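Local structure of mandelate racemase/muconate lactonizing enzyme/Enolase superfamily (Rhodobacter sphaeroides, 2HZG) at residues W41-E45 against T307-A311; Q275-G279 against A314-P318. The protein is of unassigned function but belongs to the enolase superfamily, pairing an N-terminal capping domain with a metal-binding C-terminal beta/alpha barrel. All coordinates share one frame. Residue numbers count along the deposited sequence, not the author numbering.

Contact 1: W41-E45 against T307-A311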
loop_
_atom_site.group_PDB
_atom_site.type_symbol
_atom_site.label_atom_id
_atom_site.label_comp_id
_atom_site.label_asym_id
_atom_site.label_seq_id
_atom_site.Cartn_x
_atom_site.Cartn_y
_atom_site.Cartn_z
ATOM N N TRP A 41 -22.729 10.231 0.801
ATOM C CA TRP A 41 -22.146 9.418 -0.252
ATOM C C TRP A 41 -20.688 9.746 -0.406
ATOM O O TRP A 41 -20.269 10.903 -0.229
ATOM C CB TRP A 41 -22.820 9.702 -1.597
ATOM C CG TRP A 41 -24.137 9.073 -1.774
ATOM C CD1 TRP A 41 -25.361 9.626 -1.459
ATOM C CD2 TRP A 41 -24.410 7.784 -2.345
ATOM N NE1 TRP A 41 -26.372 8.752 -1.800
ATOM C CE2 TRP A 41 -25.823 7.616 -2.342
ATOM C CE3 TRP A 41 -23.604 6.752 -2.865
ATOM C CZ2 TRP A 41 -26.442 6.465 -2.837
ATOM C CZ3 TRP A 41 -24.228 5.601 -3.352
ATOM C CH2 TRP A 41 -25.634 5.466 -3.324
ATOM N N GLY A 42 -19.928 8.726 -0.784
ATOM C CA GLY A 42 -18.525 8.901 -1.134
ATOM C C GLY A 42 -18.144 7.940 -2.254
ATOM O O GLY A 42 -18.939 7.084 -2.649
ATOM N N GLU A 43 -16.924 8.088 -2.758
ATOM C CA GLU A 43 -16.433 7.272 -3.850
ATOM C C GLU A 43 -14.971 6.867 -3.561
ATOM O O GLU A 43 -14.138 7.709 -3.209
ATOM C CB GLU A 43 -16.537 8.051 -5.166
ATOM C CG GLU A 43 -16.082 7.286 -6.429
ATOM C CD GLU A 43 -16.322 8.102 -7.705
ATOM O OE1 GLU A 43 -17.245 8.956 -7.703
ATOM O OE2 GLU A 43 -15.582 7.895 -8.701
ATOM N N CYS A 44 -14.685 5.571 -3.687
ATOM C CA CYS A 44 -13.312 5.071 -3.563
ATOM C C CYS A 44 -12.683 5.059 -4.952
ATOM O O CYS A 44 -13.265 4.513 -5.891
ATOM C CB CYS A 44 -13.304 3.635 -3.022
ATOM S SG CYS A 44 -14.150 3.406 -1.461
ATOM N N GLU A 45 -11.509 5.660 -5.090
ATOM C CA GLU A 45 -10.797 5.572 -6.363
ATOM C C GLU A 45 -9.847 4.378 -6.269
ATOM O O GLU A 45 -8.660 4.513 -5.968
ATOM C CB GLU A 45 -10.066 6.888 -6.712
ATOM C CG GLU A 45 -9.306 6.846 -8.052
ATOM C CD GLU A 45 -10.125 6.315 -9.255
ATOM O OE1 GLU A 45 -11.373 6.410 -9.261
ATOM O OE2 GLU A 45 -9.497 5.805 -10.220
ATOM N N THR A 307 -12.360 11.378 -12.601
ATOM C CA THR A 307 -13.593 10.592 -12.568
ATOM C C THR A 307 -14.856 11.472 -12.400
ATOM O O THR A 307 -14.968 12.506 -13.078
ATOM C CB THR A 307 -13.483 9.447 -11.513
ATOM O OG1 THR A 307 -13.190 10.020 -10.234
ATOM C CG2 THR A 307 -12.351 8.493 -11.892
ATOM N N SER A 308 -15.802 11.065 -11.548
ATOM C CA SER A 308 -17.106 11.750 -11.420
ATOM C C SER A 308 -16.998 13.144 -10.774
ATOM O O SER A 308 -15.970 13.522 -10.223
ATOM C CB SER A 308 -18.078 10.904 -10.590
ATOM O OG SER A 308 -17.716 10.980 -9.205
ATOM N N HIS A 309 -18.084 13.906 -10.795
ATOM C CA HIS A 309 -18.068 15.167 -10.052
ATOM C C HIS A 309 -18.202 14.969 -8.550
ATOM O O HIS A 309 -17.856 15.856 -7.805
ATOM C CB HIS A 309 -19.110 16.155 -10.572
ATOM C CG HIS A 309 -18.693 16.828 -11.840
ATOM N ND1 HIS A 309 -19.040 18.124 -12.147
ATOM C CD2 HIS A 309 -17.928 16.389 -12.870
ATOM C CE1 HIS A 309 -18.518 18.454 -13.317
ATOM N NE2 HIS A 309 -17.843 17.418 -13.779
ATOM N N LEU A 310 -18.679 13.809 -8.107
ATOM C CA LEU A 310 -18.632 13.508 -6.666
ATOM C C LEU A 310 -17.167 13.447 -6.179
ATOM O O LEU A 310 -16.814 14.046 -5.166
ATOM C CB LEU A 310 -19.381 12.214 -6.338
ATOM C CG LEU A 310 -19.405 11.799 -4.850
ATOM C CD1 LEU A 310 -20.184 12.831 -3.993
ATOM C CD2 LEU A 310 -19.963 10.370 -4.692
ATOM N N ALA A 311 -16.337 12.718 -6.925
ATOM C CA ALA A 311 -14.875 12.671 -6.708
ATOM C C ALA A 311 -14.253 14.052 -6.848
ATOM O O ALA A 311 -13.410 14.431 -6.037
ATOM C CB ALA A 311 -14.220 11.678 -7.688
HETATM O O HOH W 1 -16.362 8.044 -11.211
HETATM O O HOH W 2 -12.810 8.279 -8.140
#
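The side chain of E43 reaches from the edge strand 38-44 of the N-terminal sheet across S308 and the first turn of helix 309-316, joining the capping domain to the C-terminal beta/alpha barrel of the enolase superfamily fold. With chi1 and chi2 both t, it is fully extended, long enough for its carboxylate to meet the start of the helix. There OE1 of E43 accepts a short hydrogen bond from S308 OG, 2.6 Å away. S308 is the N-cap residue: the same OG accepts from A311 N at 3.2 Å. A serine suits this place because its small hydroxyl can accept from a helix amide while giving its proton to the glutamate. The other carboxylate oxygen, OE2, receives a hydrogen bond from water 1, which in turn takes a weak one from S308 N. Beside this polar patch the contact becomes apolar: L310 packs its methyls against the backbone of the strand, with CD2 3.9 Å from C of G42 and 4.3 Å from CB of W41. The indole of W41 leads away, toward F11. At the far end, beyond C44, E45 approaches T307, its OE1 lying 3.5 Å from the methyl CG2, and water 2 stands 2.6 Å from E45 OE1 and 2.7 Å from T307 OG1.

Contact 2: Q275-G279 against A314-P318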
loop_
_atom_site.group_PDB
_atom_site.type_symbol
_atom_site.label_atom_id
_atom_site.label_comp_id
_atom_site.label_asym_id
_atom_site.label_seq_id
_atom_site.Cartn_x
_atom_site.Cartn_y
_atom_site.Cartn_z
ATOM N N GLN A 275 -0.240 16.517 -5.634
ATOM C CA GLN A 275 -1.521 16.243 -6.255
ATOM C C GLN A 275 -2.156 15.093 -5.518
ATOM O O GLN A 275 -1.604 13.993 -5.446
ATOM C CB GLN A 275 -1.361 15.903 -7.740
ATOM C CG GLN A 275 -0.522 16.924 -8.514
ATOM C CD GLN A 275 -0.129 16.436 -9.891
ATOM O OE1 GLN A 275 0.503 15.382 -10.035
ATOM N NE2 GLN A 275 -0.481 17.206 -10.914
ATOM N N ILE A 276 -3.333 15.346 -4.971
ATOM C CA ILE A 276 -3.920 14.400 -4.026
ATOM C C ILE A 276 -5.308 13.961 -4.457
ATOM O O ILE A 276 -6.155 14.774 -4.806
ATOM C CB ILE A 276 -3.983 14.992 -2.591
ATOM C CG1 ILE A 276 -2.574 15.377 -2.097
ATOM C CG2 ILE A 276 -4.762 14.049 -1.641
ATOM C CD1 ILE A 276 -1.609 14.205 -1.903
ATOM N N ASP A 277 -5.508 12.649 -4.425
ATOM C CA ASP A 277 -6.789 12.051 -4.690
ATOM C C ASP A 277 -7.448 11.691 -3.358
ATOM O O ASP A 277 -6.986 10.793 -2.667
ATOM C CB ASP A 277 -6.612 10.796 -5.556
ATOM C CG ASP A 277 -7.902 10.371 -6.205
ATOM O OD1 ASP A 277 -8.903 10.223 -5.493
ATOM O OD2 ASP A 277 -7.944 10.180 -7.431
ATOM N N CYS A 278 -8.524 12.392 -2.998
ATOM C CA CYS A 278 -9.294 12.046 -1.773
ATOM C C CYS A 278 -9.849 10.624 -1.802
ATOM O O CYS A 278 -10.049 10.033 -0.755
ATOM C CB CYS A 278 -10.426 13.041 -1.529
ATOM S SG CYS A 278 -9.736 14.576 -0.982
ATOM N N GLY A 279 -10.090 10.090 -2.999
ATOM C CA GLY A 279 -10.554 8.707 -3.166
ATOM C C GLY A 279 -9.502 7.623 -2.935
ATOM O O GLY A 279 -9.817 6.431 -3.016
ATOM N N ALA A 314 -15.096 16.186 -3.872
ATOM C CA ALA A 314 -14.358 15.736 -2.691
ATOM C C ALA A 314 -12.916 16.191 -2.748
ATOM O O ALA A 314 -12.378 16.669 -1.760
ATOM C CB ALA A 314 -14.444 14.221 -2.534
ATOM N N SER A 315 -12.300 16.085 -3.928
ATOM C CA SER A 315 -10.884 16.417 -4.051
ATOM C C SER A 315 -10.620 17.927 -4.129
ATOM O O SER A 315 -9.487 18.349 -3.984
ATOM C CB SER A 315 -10.215 15.632 -5.181
ATOM O OG SER A 315 -10.016 14.236 -4.811
ATOM N N LEU A 316 -11.669 18.723 -4.337
ATOM C CA LEU A 316 -11.563 20.189 -4.236
ATOM C C LEU A 316 -11.663 20.654 -2.784
ATOM O O LEU A 316 -11.053 21.658 -2.415
ATOM C CB LEU A 316 -12.640 20.878 -5.073
ATOM C CG LEU A 316 -12.555 20.726 -6.598
ATOM C CD1 LEU A 316 -13.699 21.451 -7.306
ATOM C CD2 LEU A 316 -11.233 21.268 -7.061
ATOM N N GLN A 317 -12.429 19.926 -1.961
ATOM C CA GLN A 317 -12.638 20.330 -0.557
ATOM C C GLN A 317 -11.333 20.693 0.181
ATOM O O GLN A 317 -11.266 21.743 0.805
ATOM C CB GLN A 317 -13.418 19.275 0.250
ATOM C CG GLN A 317 -14.763 18.805 -0.340
ATOM C CD GLN A 317 -15.821 19.902 -0.409
ATOM O OE1 GLN A 317 -15.807 20.864 0.381
ATOM N NE2 GLN A 317 -16.731 19.773 -1.364
ATOM N N PRO A 318 -10.281 19.845 0.097
ATOM C CA PRO A 318 -9.092 20.111 0.926
ATOM C C PRO A 318 -8.294 21.375 0.603
ATOM O O PRO A 318 -7.414 21.756 1.389
ATOM C CB PRO A 318 -8.216 18.880 0.671
ATOM C CG PRO A 318 -9.186 17.830 0.158
ATOM C CD PRO A 318 -10.101 18.609 -0.689
HETATM O O HOH W 3 -7.435 16.851 -3.173
#
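Q275 opens the segment on strand 273-276 of the C-terminal beta/alpha barrel, where the end of the strand meets the later part of helix 309-316. Its amide leads elsewhere, to a weak hydrogen bond with E227, a ligand of the sodium site. I276 contributes mainly its backbone here: water 3 donates to I276 O at 2.9 Å and to S315 O at 2.7 Å, bridging two carbonyls that could not bond each other directly. The branched side chain of I276 turns away into the apolar layer against helix 284-297, where it meets A287 and V290. D277 follows the strand and is the N-cap of the short, weakly bonded helix; its OD1 accepts a weak capping bond from G279 N at 2.8 Å, while OD2 is hydrogen-bonded to ND1 of H304. C278 then makes the main contact. Its backbone N donates to S315 OG at 3.0 Å, so a serine on the facing helix supplies an acceptor for an amide at the start of a helix, where no preceding turn can provide one. The thiol side chain, compact and fairly apolar, fits between A314 and P318: CB lies 4.3 Å from A314 CB. G279 carries no side chain, and a CB there would clash with D277 OD1. P318, at the end of its segment, packs its ring on C278, with CG 3.5 Å from SG.

Both contacts are buried near the middle of the chain, their centres about 10 Å apart, and both use helix 309-316. Contact 1 takes its N-terminal end and crosses between domains, relying on carboxylates, hydroxyls and two waters, with leucine packing beside them. Contact 2 takes the later part of the helix and stays inside the barrel; there a single backbone-to-serine bond and one bridging water accompany small apolar side chains. The serines play different parts: S308 caps its own helix, S315 receives an amide from another. The two sites touch directly, since E45 N probably donates to G279 O at 2.8 Å, tying the capping domain to the barrel.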